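Local coordinates for protein kcn28 (Kitasatospora, PDB 6J31) that is of unknown function but has a two-domain GT-B fold and, in this structure, holds (2E,2'E)-3,3'-(1,2-phenylene)di(prop-2-enoic acid), at residues Val29-Arg34 with Leu389-Leu394; Val80-Ala85 with Ala155-Arg160; His268-Glu273 with Val283-Pro288. All coordinates share one frame; numbering follows the deposited sequence.

Contact 1: Val29-Arg34 with Leu389-Leu394; sequences VARGHR and LIERQL
The C-terminal return of this GT-B fold onto its N-terminal Rossmann-like domain brings Glu391 of helix 382-391 against Arg31 and His33, in the turn between helix 22-30 and strand 34-39. The two carboxylate oxygens divide the work. OE2 of Glu391 takes a short, nearly straight hydrogen bond from NE2 of His33 (2.5 Å, 164°), using the lone pair that points away from the other oxygen. That oxygen lies near the ring plane, so the imidazole is met at its edge. OE1 of Glu391 forms a salt bridge with NH1 of Arg31 at 2.9 Å, met from well above the carboxylate plane. Arg31 has further acid partners in Asp388, its strongest, and Glu27; together with Glu391 they offset the charge of the guanidinium and fix its orientation. Glutamate suits this place because its chain, extended beyond CG (chi2 -177°), carries the carboxylate across to the turn, where glycine at position 32 suits the positive phi by which the chain leaves the helix. Histidine combines a donor edge with carbon surface: it also rests on Ile7 of strand 6-10, a neighbour it shares with Leu394. On the nonpolar side CD1 of Leu394 approaches CE1 of His33 obliquely, at 3.3 Å.

Contact 2: Val80-Ala85 with Ala155-Arg160; sequences VFLDDA and AAHYRR
Leu82 lays its isobutyl group over one face of the Arg160 guanidinium, with CD2 of Leu82 only 3.4 Å from NE of Arg160. The pair joins two nearly parallel helices, 74-96 and 152-167, of the N-terminal domain of this GT-B fold; their local axes pass 11.0 Å apart at 16°, and the first helix also presents Phe81 to the bound ligand. Arg160 runs out with CG anti to its backbone nitrogen and then bends at chi3 (76°), which brings the guanidinium across to Asp83. Both terminal nitrogens grip the same oxygen: OD1 of Asp83 lies 2.9 Å from NH1 of Arg160, which comes nearly along the C-O axis, and 2.8 Å from NH2 of Arg160, which comes from above the carboxylate plane. The acceptor sits close to the guanidinium plane, but the carboxylate is turned 74° against it. Arginine fits here because its flat end can bond along its edge while its face packs on carbon. Leucine supplies the branched, nonpolar surface for that face and also touches Phe161, the residue after Arg160. His157 turns to a different acid, its ND1 bonding to Asp79, one turn before Asp83 on helix 74-96. With ND1 held there, the ring lies beside Leu82, whose CD2 approaches ND1 of His157 obliquely, at 4.0 Å.

Contact 3: His268-Glu273 with Val283-Pro288; sequences HVDAGE and VHNWVP
Asp270 and Asn285 meet through their side chains, joining the loop that follows strand 259-264 to the residue just after strand 281-284, an outermost strand of the parallel sheet in the C-terminal Rossmann-like domain. The close part is small. ND2 of Asn285 gives a hydrogen bond to OD2 of Asp270 (3.0 Å), bent at 143°, and the acceptor is tilted out of the amide plane. Beside it OD1 of Asn285 lies against the aliphatic CB of Asp270, at 3.3 Å. The carboxylate and amide planes stand 65° apart, so the two flat groups do not stack. Asp270 has a positive phi of 84°, a left-handed conformation that aspartate tolerates better than most residues, and it also rests on Ile265. Val283, two residues before Asn285, also faces the loop and packs on Leu263, Ile265 and Leu277. Toward solvent the contact is loose: Asp270 is exposed, its bent bond is the only hydrogen bond between the segments, and both Asp270 and Asn285 also touch a crystal neighbour. One such bond between an amide and an exposed carboxylate, probably competing with water, implies a modest tether whose details may owe something to lattice packing.

Contacts 1 and 2 both lie in the N-terminal domain, their centres about 34 Å apart and their nearest atoms about 21 Å, whereas contact 3 belongs to the C-terminal domain and lies across the chain's centre from contact 1, about 41 Å between centres. Contact 1 joins residues far apart in sequence and so encloses the other two along the chain. Contact 2 stands nearest the ligand: Phe81 on its first helix lines the pocket with His17, Val108, Leu109 and Thr130 of the same domain and Asn325 of the other, while the His157 side chain is about 9 Å from the ligand. Contacts 2 and 3 approach to about 17 Å between nearest atoms.

Contact 1: Val29-Arg34 with Leu389-Leu394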
loop_
_atom_site.group_PDB
_atom_site.type_symbol
_atom_site.label_atom_id
_atom_site.label_comp_id
_atom_site.label_asym_id
_atom_site.label_seq_id
_atom_site.Cartn_x
_atom_site.Cartn_y
_atom_site.Cartn_z
ATOM N N VAL A 29 -3.851 -1.666 -20.995
ATOM C CA VAL A 29 -3.856 -2.740 -21.983
ATOM C C VAL A 29 -5.161 -2.728 -22.762
ATOM O O VAL A 29 -5.168 -2.840 -23.995
ATOM C CB VAL A 29 -3.626 -4.097 -21.291
ATOM C CG1 VAL A 29 -3.942 -5.239 -22.241
ATOM C CG2 VAL A 29 -2.202 -4.195 -20.772
ATOM N N ALA A 30 -6.283 -2.562 -22.058
ATOM C CA ALA A 30 -7.587 -2.538 -22.706
ATOM C C ALA A 30 -7.723 -1.384 -23.689
ATOM O O ALA A 30 -8.524 -1.476 -24.623
ATOM C CB ALA A 30 -8.692 -2.459 -21.653
ATOM N N ARG A 31 -6.957 -0.312 -23.514
ATOM C CA ARG A 31 -7.015 0.818 -24.431
ATOM C C ARG A 31 -6.171 0.605 -25.677
ATOM O O ARG A 31 -6.017 1.541 -26.469
ATOM C CB ARG A 31 -6.574 2.097 -23.719
ATOM C CG ARG A 31 -7.526 2.523 -22.615
ATOM C CD ARG A 31 -7.226 3.917 -22.109
ATOM N NE ARG A 31 -8.082 4.245 -20.976
ATOM C CZ ARG A 31 -8.222 5.466 -20.472
ATOM N NH1 ARG A 31 -7.549 6.478 -21.001
ATOM N NH2 ARG A 31 -9.026 5.672 -19.436
ATOM N N GLY A 32 -5.621 -0.593 -25.863
ATOM C CA GLY A 32 -4.874 -0.923 -27.060
ATOM C C GLY A 32 -3.390 -0.640 -27.020
ATOM O O GLY A 32 -2.734 -0.749 -28.061
ATOM N N HIS A 33 -2.838 -0.277 -25.867
ATOM C CA HIS A 33 -1.411 -0.012 -25.780
ATOM C C HIS A 33 -0.624 -1.299 -25.562
ATOM O O HIS A 33 -1.121 -2.282 -25.005
ATOM C CB HIS A 33 -1.101 0.952 -24.636
ATOM C CG HIS A 33 -1.750 2.291 -24.778
ATOM N ND1 HIS A 33 -1.436 3.163 -25.796
ATOM C CD2 HIS A 33 -2.681 2.914 -24.019
ATOM C CE1 HIS A 33 -2.156 4.262 -25.666
ATOM N NE2 HIS A 33 -2.917 4.139 -24.592
ATOM N N ARG A 34 0.639 -1.267 -25.966
ATOM C CA ARG A 34 1.566 -2.340 -25.632
ATOM C C ARG A 34 2.191 -2.007 -24.284
ATOM O O ARG A 34 2.944 -1.035 -24.163
ATOM C CB ARG A 34 2.640 -2.512 -26.700
ATOM C CG ARG A 34 3.632 -3.591 -26.314
ATOM C CD ARG A 34 4.918 -3.521 -27.107
ATOM N NE ARG A 34 5.868 -4.526 -26.644
ATOM C CZ ARG A 34 7.183 -4.409 -26.763
ATOM N NH1 ARG A 34 7.699 -3.341 -27.357
ATOM N NH2 ARG A 34 7.979 -5.364 -26.308
ATOM N N LEU A 389 -4.077 10.538 -17.717
ATOM C CA LEU A 389 -2.864 11.308 -17.457
ATOM C C LEU A 389 -1.636 10.642 -18.069
ATOM O O LEU A 389 -0.741 11.326 -18.579
ATOM C CB LEU A 389 -2.679 11.506 -15.954
ATOM C CG LEU A 389 -3.649 12.503 -15.325
ATOM C CD1 LEU A 389 -3.385 12.641 -13.833
ATOM C CD2 LEU A 389 -3.539 13.847 -16.030
ATOM N N ILE A 390 -1.574 9.311 -18.022
ATOM C CA ILE A 390 -0.452 8.595 -18.616
ATOM C C ILE A 390 -0.452 8.764 -20.131
ATOM O O ILE A 390 0.604 8.929 -20.756
ATOM C CB ILE A 390 -0.496 7.112 -18.208
ATOM C CG1 ILE A 390 -0.210 6.964 -16.713
ATOM C CG2 ILE A 390 0.509 6.303 -19.016
ATOM C CD1 ILE A 390 -0.752 5.685 -16.106
ATOM N N GLU A 391 -1.631 8.717 -20.748
ATOM C CA GLU A 391 -1.710 8.873 -22.194
ATOM C C GLU A 391 -1.274 10.259 -22.659
ATOM O O GLU A 391 -0.855 10.398 -23.812
ATOM C CB GLU A 391 -3.126 8.554 -22.673
ATOM C CG GLU A 391 -3.388 7.057 -22.726
ATOM C CD GLU A 391 -4.753 6.705 -23.271
ATOM O OE1 GLU A 391 -5.710 7.484 -23.071
ATOM O OE2 GLU A 391 -4.860 5.647 -23.926
ATOM N N ARG A 392 -1.351 11.277 -21.793
ATOM C CA ARG A 392 -0.857 12.608 -22.148
ATOM C C ARG A 392 0.644 12.597 -22.390
ATOM O O ARG A 392 1.164 13.460 -23.108
ATOM C CB ARG A 392 -1.182 13.615 -21.039
ATOM C CG ARG A 392 -2.651 13.978 -20.876
ATOM C CD ARG A 392 -3.165 14.957 -21.927
ATOM N NE ARG A 392 -2.419 16.209 -21.932
ATOM C CZ ARG A 392 -2.481 17.128 -22.893
ATOM N NH1 ARG A 392 -3.265 16.951 -23.949
ATOM N NH2 ARG A 392 -1.747 18.234 -22.799
ATOM N N GLN A 393 1.357 11.644 -21.785
ATOM C CA GLN A 393 2.795 11.513 -21.965
ATOM C C GLN A 393 3.173 10.740 -23.222
ATOM O O GLN A 393 4.355 10.721 -23.583
ATOM C CB GLN A 393 3.417 10.826 -20.746
ATOM C CG GLN A 393 3.419 11.678 -19.494
ATOM C CD GLN A 393 4.032 13.038 -19.730
ATOM O OE1 GLN A 393 5.096 13.154 -20.336
ATOM N NE2 GLN A 393 3.352 14.082 -19.269
ATOM N N LEU A 394 2.212 10.102 -23.891
ATOM C CA LEU A 394 2.515 9.374 -25.115
ATOM C C LEU A 394 2.578 10.320 -26.311
ATOM O O LEU A 394 1.874 11.333 -26.350
ATOM C CB LEU A 394 1.470 8.294 -25.367
ATOM C CG LEU A 394 1.317 7.265 -24.249
ATOM C CD1 LEU A 394 0.336 6.186 -24.651
ATOM C CD2 LEU A 394 2.666 6.660 -23.890
#

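Contact 2: Val80-Ala85 with Ala155-Arg160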
loop_
_atom_site.group_PDB
_atom_site.type_symbol
_atom_site.label_atom_id
_atom_site.label_comp_id
_atom_site.label_asym_id
_atom_site.label_seq_id
_atom_site.Cartn_x
_atom_site.Cartn_y
_atom_site.Cartn_z
ATOM N N VAL A 80 19.961 -3.039 1.953
ATOM C CA VAL A 80 19.253 -3.995 1.105
ATOM C C VAL A 80 18.565 -3.274 -0.050
ATOM O O VAL A 80 18.605 -3.731 -1.199
ATOM C CB VAL A 80 18.257 -4.814 1.944
ATOM C CG1 VAL A 80 17.256 -5.529 1.044
ATOM C CG2 VAL A 80 19.005 -5.809 2.811
ATOM N N PHE A 81 17.926 -2.136 0.235
ATOM C CA PHE A 81 17.271 -1.371 -0.822
ATOM C C PHE A 81 18.281 -0.854 -1.837
ATOM O O PHE A 81 18.051 -0.935 -3.050
ATOM C CB PHE A 81 16.473 -0.220 -0.211
ATOM C CG PHE A 81 15.145 -0.639 0.350
ATOM C CD1 PHE A 81 14.181 -1.203 -0.466
ATOM C CD2 PHE A 81 14.865 -0.485 1.698
ATOM C CE1 PHE A 81 12.958 -1.597 0.047
ATOM C CE2 PHE A 81 13.648 -0.884 2.215
ATOM C CZ PHE A 81 12.693 -1.438 1.389
ATOM N N LEU A 82 19.417 -0.335 -1.365
ATOM C CA LEU A 82 20.444 0.137 -2.286
ATOM C C LEU A 82 21.006 -1.012 -3.114
ATOM O O LEU A 82 21.316 -0.838 -4.298
ATOM C CB LEU A 82 21.553 0.848 -1.508
ATOM C CG LEU A 82 22.645 1.548 -2.325
ATOM C CD1 LEU A 82 22.044 2.509 -3.333
ATOM C CD2 LEU A 82 23.584 2.293 -1.400
ATOM N N ASP A 83 21.129 -2.198 -2.512
ATOM C CA ASP A 83 21.537 -3.374 -3.274
ATOM C C ASP A 83 20.540 -3.674 -4.382
ATOM O O ASP A 83 20.929 -4.013 -5.505
ATOM C CB ASP A 83 21.681 -4.589 -2.358
ATOM C CG ASP A 83 22.915 -4.523 -1.478
ATOM O OD1 ASP A 83 23.778 -3.639 -1.691
ATOM O OD2 ASP A 83 23.031 -5.385 -0.582
ATOM N N ASP A 84 19.244 -3.575 -4.076
ATOM C CA ASP A 84 18.229 -3.822 -5.094
ATOM C C ASP A 84 18.290 -2.775 -6.200
ATOM O O ASP A 84 18.138 -3.108 -7.381
ATOM C CB ASP A 84 16.840 -3.856 -4.458
ATOM C CG ASP A 84 15.772 -4.340 -5.421
ATOM O OD1 ASP A 84 15.914 -5.460 -5.963
ATOM O OD2 ASP A 84 14.792 -3.595 -5.639
ATOM N N ALA A 85 18.506 -1.506 -5.842
ATOM C CA ALA A 85 18.614 -0.465 -6.861
ATOM C C ALA A 85 19.822 -0.693 -7.758
ATOM O O ALA A 85 19.734 -0.540 -8.982
ATOM C CB ALA A 85 18.685 0.915 -6.205
ATOM N N ALA A 155 27.020 6.854 7.157
ATOM C CA ALA A 155 27.813 7.683 6.255
ATOM C C ALA A 155 28.339 6.876 5.074
ATOM O O ALA A 155 28.431 7.391 3.954
ATOM C CB ALA A 155 28.963 8.341 7.015
ATOM N N ALA A 156 28.713 5.615 5.309
ATOM C CA ALA A 156 29.137 4.759 4.205
ATOM C C ALA A 156 27.985 4.498 3.243
ATOM O O ALA A 156 28.180 4.455 2.023
ATOM C CB ALA A 156 29.696 3.442 4.739
ATOM N N HIS A 157 26.776 4.321 3.781
ATOM C CA HIS A 157 25.613 4.052 2.941
ATOM C C HIS A 157 25.325 5.220 2.006
ATOM O O HIS A 157 25.146 5.034 0.797
ATOM C CB HIS A 157 24.398 3.747 3.814
ATOM C CG HIS A 157 23.098 3.835 3.082
ATOM N ND1 HIS A 157 22.529 2.757 2.437
ATOM C CD2 HIS A 157 22.259 4.880 2.882
ATOM C CE1 HIS A 157 21.396 3.136 1.872
ATOM N NE2 HIS A 157 21.210 4.418 2.126
ATOM N N TYR A 158 25.261 6.435 2.553
ATOM C CA TYR A 158 24.962 7.600 1.725
ATOM C C TYR A 158 26.064 7.869 0.707
ATOM O O TYR A 158 25.794 8.414 -0.369
ATOM C CB TYR A 158 24.725 8.822 2.611
ATOM C CG TYR A 158 23.349 8.824 3.231
ATOM C CD1 TYR A 158 22.242 9.231 2.501
ATOM C CD2 TYR A 158 23.153 8.400 4.539
ATOM C CE1 TYR A 158 20.981 9.226 3.056
ATOM C CE2 TYR A 158 21.893 8.393 5.105
ATOM C CZ TYR A 158 20.811 8.809 4.356
ATOM O OH TYR A 158 19.548 8.810 4.900
ATOM N N ARG A 159 27.307 7.515 1.028
ATOM C CA ARG A 159 28.377 7.650 0.046
ATOM C C ARG A 159 28.196 6.666 -1.105
ATOM O O ARG A 159 28.425 7.016 -2.267
ATOM C CB ARG A 159 29.728 7.458 0.721
ATOM C CG ARG A 159 30.209 8.680 1.456
ATOM C CD ARG A 159 31.540 8.421 2.120
ATOM N NE ARG A 159 32.068 9.633 2.726
ATOM C CZ ARG A 159 32.673 10.595 2.038
ATOM N NH1 ARG A 159 32.822 10.478 0.723
ATOM N NH2 ARG A 159 33.120 11.680 2.655
ATOM N N ARG A 160 27.812 5.425 -0.799
ATOM C CA ARG A 160 27.587 4.446 -1.855
ATOM C C ARG A 160 26.407 4.854 -2.724
ATOM O O ARG A 160 26.427 4.662 -3.947
ATOM C CB ARG A 160 27.361 3.063 -1.246
ATOM C CG ARG A 160 27.264 1.944 -2.258
ATOM C CD ARG A 160 27.415 0.593 -1.591
ATOM N NE ARG A 160 26.212 0.193 -0.868
ATOM C CZ ARG A 160 25.452 -0.844 -1.201
ATOM N NH1 ARG A 160 25.750 -1.569 -2.270
ATOM N NH2 ARG A 160 24.379 -1.144 -0.478
#

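Contact 3: His268-Glu273 with Val283-Pro288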
loop_
_atom_site.group_PDB
_atom_site.type_symbol
_atom_site.label_atom_id
_atom_site.label_comp_id
_atom_site.label_asym_id
_atom_site.label_seq_id
_atom_site.Cartn_x
_atom_site.Cartn_y
_atom_site.Cartn_z
ATOM N N HIS A 268 0.761 -17.911 8.649
ATOM C CA HIS A 268 1.820 -18.383 9.537
ATOM C C HIS A 268 1.331 -19.110 10.780
ATOM O O HIS A 268 2.171 -19.614 11.529
ATOM C CB HIS A 268 2.734 -17.235 9.983
ATOM C CG HIS A 268 3.816 -16.918 9.004
ATOM N ND1 HIS A 268 4.825 -16.020 9.275
ATOM C CD2 HIS A 268 4.082 -17.423 7.776
ATOM C CE1 HIS A 268 5.642 -15.954 8.241
ATOM N NE2 HIS A 268 5.216 -16.797 7.319
ATOM N N VAL A 269 0.026 -19.192 11.035
ATOM C CA VAL A 269 -0.405 -19.722 12.326
ATOM C C VAL A 269 -1.427 -20.834 12.135
ATOM O O VAL A 269 -1.166 -21.814 11.425
ATOM C CB VAL A 269 -0.981 -18.615 13.235
ATOM C CG1 VAL A 269 -0.675 -18.916 14.699
ATOM C CG2 VAL A 269 -0.445 -17.244 12.842
ATOM N N ASP A 270 -2.578 -20.690 12.792
ATOM C CA ASP A 270 -3.680 -21.655 12.916
ATOM C C ASP A 270 -3.317 -22.589 14.058
ATOM O O ASP A 270 -3.927 -23.660 14.196
ATOM C CB ASP A 270 -3.996 -22.449 11.638
ATOM C CG ASP A 270 -5.485 -22.773 11.490
ATOM O OD1 ASP A 270 -6.218 -22.761 12.495
ATOM O OD2 ASP A 270 -5.925 -23.022 10.350
ATOM N N ALA A 271 -2.306 -22.228 14.852
ATOM C CA ALA A 271 -1.884 -23.008 16.005
ATOM C C ALA A 271 -2.656 -22.611 17.259
ATOM O O ALA A 271 -2.944 -21.431 17.480
ATOM C CB ALA A 271 -0.382 -22.826 16.242
ATOM N N GLY A 272 -2.978 -23.610 18.079
ATOM C CA GLY A 272 -3.586 -23.417 19.386
ATOM C C GLY A 272 -4.798 -22.507 19.442
ATOM O O GLY A 272 -4.772 -21.485 20.136
ATOM N N GLU A 273 -5.865 -22.852 18.720
ATOM C CA GLU A 273 -7.074 -22.042 18.784
ATOM C C GLU A 273 -7.818 -22.269 20.093
ATOM O O GLU A 273 -7.318 -21.925 21.168
ATOM C CB GLU A 273 -8.007 -22.329 17.598
ATOM C CG GLU A 273 -7.652 -23.537 16.738
ATOM C CD GLU A 273 -6.363 -23.344 15.964
ATOM O OE1 GLU A 273 -5.297 -23.694 16.511
ATOM O OE2 GLU A 273 -6.410 -22.823 14.834
ATOM N N VAL A 283 -12.620 -18.966 12.374
ATOM C CA VAL A 283 -11.227 -18.600 12.158
ATOM C C VAL A 283 -10.795 -19.064 10.778
ATOM O O VAL A 283 -11.200 -20.138 10.317
ATOM C CB VAL A 283 -10.335 -19.183 13.272
ATOM C CG1 VAL A 283 -8.885 -18.982 12.954
ATOM C CG2 VAL A 283 -10.650 -18.486 14.583
ATOM N N HIS A 284 -9.994 -18.238 10.111
ATOM C CA HIS A 284 -9.447 -18.549 8.801
ATOM C C HIS A 284 -7.997 -18.102 8.756
ATOM O O HIS A 284 -7.580 -17.210 9.497
ATOM C CB HIS A 284 -10.211 -17.851 7.667
ATOM C CG HIS A 284 -11.675 -18.155 7.633
ATOM N ND1 HIS A 284 -12.251 -18.909 6.633
ATOM C CD2 HIS A 284 -12.683 -17.792 8.460
ATOM C CE1 HIS A 284 -13.549 -19.007 6.853
ATOM N NE2 HIS A 284 -13.838 -18.337 7.954
ATOM N N ASN A 285 -7.228 -18.735 7.871
ATOM C CA ASN A 285 -5.892 -18.241 7.566
ATOM C C ASN A 285 -5.942 -17.090 6.574
ATOM O O ASN A 285 -5.080 -16.205 6.601
ATOM C CB ASN A 285 -5.036 -19.377 7.020
ATOM C CG ASN A 285 -4.932 -20.523 7.988
ATOM O OD1 ASN A 285 -4.283 -20.412 9.027
ATOM N ND2 ASN A 285 -5.602 -21.625 7.672
ATOM N N TRP A 286 -6.941 -17.092 5.700
ATOM C CA TRP A 286 -7.153 -16.017 4.749
ATOM C C TRP A 286 -8.645 -15.984 4.456
ATOM O O TRP A 286 -9.308 -17.024 4.453
ATOM C CB TRP A 286 -6.309 -16.228 3.480
ATOM C CG TRP A 286 -6.572 -15.264 2.355
ATOM C CD1 TRP A 286 -5.854 -14.139 2.060
ATOM C CD2 TRP A 286 -7.598 -15.357 1.355
ATOM N NE1 TRP A 286 -6.379 -13.518 0.952
ATOM C CE2 TRP A 286 -7.449 -14.245 0.499
ATOM C CE3 TRP A 286 -8.631 -16.267 1.107
ATOM C CZ2 TRP A 286 -8.294 -14.019 -0.585
ATOM C CZ3 TRP A 286 -9.469 -16.039 0.029
ATOM C CH2 TRP A 286 -9.295 -14.925 -0.803
ATOM N N VAL A 287 -9.176 -14.784 4.248
ATOM C CA VAL A 287 -10.601 -14.628 3.962
ATOM C C VAL A 287 -10.750 -13.766 2.718
ATOM O O VAL A 287 -9.836 -13.008 2.354
ATOM C CB VAL A 287 -11.364 -13.990 5.148
ATOM C CG1 VAL A 287 -10.980 -14.632 6.462
ATOM C CG2 VAL A 287 -11.111 -12.493 5.193
ATOM N N PRO A 288 -11.891 -13.861 2.037
ATOM C CA PRO A 288 -12.178 -12.887 0.979
ATOM C C PRO A 288 -12.542 -11.560 1.613
ATOM O O PRO A 288 -13.706 -11.325 1.946
ATOM C CB PRO A 288 -13.364 -13.511 0.233
ATOM C CG PRO A 288 -14.035 -14.373 1.255
ATOM C CD PRO A 288 -12.944 -14.885 2.158
#